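Local coordinates for protein alpha-14 giardin (Giardia lamblia, PDB 3CHL) that belongs to the annexins and may act as a calcium-regulated structural element linking the phospholipid bilayer to the underlying axoneme, at residues Val170-Ala175 / Ser187-Ile192. Sequence-based numbering, arbitrary orientation.
Sequences VLVRKA and STWIRI. With MG (magnesium ion), chain B.
Thr188 lies at the closest backbone approach, its CG2 3.8 Å from Val172 CA; chi1 -57° places OG1 beside the backbone N and leaves CG2 anti to it. Thr188 OG1 is 2.6 Å from a water that donates to Leu171 O at 2.8 Å, so one solvent molecule bridges two segments that have no direct hydrogen bond between them. Trp189 extends its indole so that Val172 CG2 lies over one face, a CH-pi contact 4.2 Å from the six-membered-ring centroid and 22° off the normal. Ala175 CB meets this indole obliquely, 3.6 Å from Trp189 NE1, whose hydrogen-bond partner is Glu224. That carboxylate also binds the magnesium ion, as do Ala175 O (2.4 Å), Thr178 O and Gly180 O, which ties the packing to a metal site, consistent with an annexin calcium loop. Arg191, bent at chi3, brings NH2 to 3.5 Å from Leu171 CD1 while forming a salt bridge with Asp168. Ile192 CD1 packs against Val172 CB at 3.7 Å. The segment axes cross at -126°; helix 217-224 touches Val172 and Trp189, helix 198-211 packs on Ile192, and helix 144-154 meets Trp189 and Ile190.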
loop_
_atom_site.group_PDB
_atom_site.type_symbol
_atom_site.label_atom_id
_atom_site.label_comp_id
_atom_site.label_asym_id
_atom_site.label_seq_id
_atom_site.Cartn_x
_atom_site.Cartn_y
_atom_site.Cartn_z
ATOM N N VAL A 170 27.728 -6.542 9.314
ATOM C CA VAL A 170 28.968 -5.812 9.184
ATOM C C VAL A 170 28.949 -4.938 7.921
ATOM O O VAL A 170 29.294 -3.757 7.976
ATOM C CB VAL A 170 30.174 -6.790 9.191
ATOM C CG1 VAL A 170 31.469 -6.041 8.981
ATOM C CG2 VAL A 170 30.231 -7.534 10.520
ATOM N N LEU A 171 28.494 -5.504 6.800
ATOM C CA LEU A 171 28.405 -4.761 5.553
ATOM C C LEU A 171 27.445 -3.549 5.592
ATOM O O LEU A 171 27.740 -2.486 5.003
ATOM C CB LEU A 171 27.992 -5.699 4.402
ATOM C CG LEU A 171 29.031 -6.748 3.979
ATOM C CD1 LEU A 171 28.434 -7.821 3.046
ATOM C CD2 LEU A 171 30.196 -6.071 3.326
ATOM N N VAL A 172 26.292 -3.720 6.235
ATOM C CA VAL A 172 25.290 -2.647 6.247
ATOM C C VAL A 172 25.717 -1.549 7.244
ATOM O O VAL A 172 25.462 -0.375 7.004
ATOM C CB VAL A 172 23.838 -3.170 6.451
ATOM C CG1 VAL A 172 23.538 -3.568 7.891
ATOM C CG2 VAL A 172 22.806 -2.139 5.900
ATOM N N ARG A 173 26.364 -1.948 8.341
ATOM C CA ARG A 173 26.939 -0.987 9.299
ATOM C C ARG A 173 27.985 -0.109 8.594
ATOM O O ARG A 173 28.005 1.121 8.767
ATOM C CB ARG A 173 27.553 -1.722 10.496
ATOM C CG ARG A 173 28.219 -0.805 11.550
ATOM C CD ARG A 173 27.228 0.131 12.188
ATOM N NE ARG A 173 27.801 0.687 13.413
ATOM C CZ ARG A 173 27.105 1.341 14.325
ATOM N NH1 ARG A 173 25.784 1.525 14.172
ATOM N NH2 ARG A 173 27.720 1.784 15.417
ATOM N N LYS A 174 28.838 -0.736 7.779
ATOM C CA LYS A 174 29.851 -0.029 7.019
ATOM C C LYS A 174 29.206 0.986 6.050
ATOM O O LYS A 174 29.602 2.160 6.006
ATOM C CB LYS A 174 30.761 -1.044 6.297
ATOM C CG LYS A 174 31.918 -0.465 5.506
ATOM C CD LYS A 174 31.616 -0.475 4.037
ATOM C CE LYS A 174 32.403 0.615 3.309
ATOM N NZ LYS A 174 32.065 0.662 1.842
ATOM N N ALA A 175 28.174 0.543 5.325
ATOM C CA ALA A 175 27.453 1.423 4.400
ATOM C C ALA A 175 26.824 2.609 5.121
ATOM O O ALA A 175 26.835 3.749 4.609
ATOM C CB ALA A 175 26.364 0.613 3.629
ATOM N N SER A 187 25.048 -2.958 -3.851
ATOM C CA SER A 187 24.720 -4.377 -3.658
ATOM C C SER A 187 24.171 -4.718 -2.243
ATOM O O SER A 187 23.205 -5.464 -2.126
ATOM C CB SER A 187 25.917 -5.280 -4.053
ATOM O OG SER A 187 27.010 -5.113 -3.135
ATOM N N THR A 188 24.767 -4.156 -1.182
ATOM C CA THR A 188 24.335 -4.397 0.210
ATOM C C THR A 188 22.894 -4.005 0.510
ATOM O O THR A 188 22.112 -4.809 1.024
ATOM C CB THR A 188 25.259 -3.641 1.230
ATOM O OG1 THR A 188 26.594 -4.078 1.010
ATOM C CG2 THR A 188 24.883 -3.964 2.660
ATOM N N TRP A 189 22.597 -2.739 0.235
ATOM C CA TRP A 189 21.286 -2.137 0.435
ATOM C C TRP A 189 20.184 -2.893 -0.312
ATOM O O TRP A 189 19.166 -3.267 0.250
ATOM C CB TRP A 189 21.348 -0.689 -0.099
ATOM C CG TRP A 189 22.082 0.251 0.842
ATOM C CD1 TRP A 189 23.218 0.993 0.581
ATOM C CD2 TRP A 189 21.701 0.544 2.187
ATOM N NE1 TRP A 189 23.557 1.733 1.710
ATOM C CE2 TRP A 189 22.645 1.451 2.712
ATOM C CE3 TRP A 189 20.662 0.107 3.008
ATOM C CZ2 TRP A 189 22.549 1.950 4.000
ATOM C CZ3 TRP A 189 20.576 0.585 4.268
ATOM C CH2 TRP A 189 21.527 1.504 4.771
ATOM N N ILE A 190 20.448 -3.144 -1.585
ATOM C CA ILE A 190 19.491 -3.814 -2.468
ATOM C C ILE A 190 19.301 -5.269 -2.041
ATOM O O ILE A 190 18.166 -5.736 -1.945
ATOM C CB ILE A 190 19.926 -3.697 -3.978
ATOM C CG1 ILE A 190 20.018 -2.216 -4.378
ATOM C CG2 ILE A 190 18.968 -4.518 -4.906
ATOM C CD1 ILE A 190 18.767 -1.430 -4.130
ATOM N N ARG A 191 20.389 -5.996 -1.789
ATOM C CA ARG A 191 20.264 -7.397 -1.385
ATOM C C ARG A 191 19.430 -7.585 -0.109
ATOM O O ARG A 191 18.536 -8.452 -0.064
ATOM C CB ARG A 191 21.628 -8.095 -1.269
ATOM C CG ARG A 191 21.525 -9.532 -0.747
ATOM C CD ARG A 191 22.908 -10.213 -0.542
ATOM N NE ARG A 191 23.728 -9.580 0.502
ATOM C CZ ARG A 191 24.706 -8.711 0.246
ATOM N NH1 ARG A 191 24.960 -8.355 -1.003
ATOM N NH2 ARG A 191 25.423 -8.182 1.234
ATOM N N ILE A 192 19.706 -6.789 0.923
ATOM C CA ILE A 192 18.972 -6.899 2.185
ATOM C C ILE A 192 17.500 -6.528 1.985
ATOM O O ILE A 192 16.613 -7.349 2.222
ATOM C CB ILE A 192 19.626 -6.041 3.317
ATOM C CG1 ILE A 192 21.002 -6.666 3.678
ATOM C CG2 ILE A 192 18.680 -5.886 4.544
ATOM C CD1 ILE A 192 21.927 -5.677 4.467
HETATM MG MG MG B . 27.335 5.083 2.733
HETATM O O HOH W 1 28.299 -2.575 2.254
#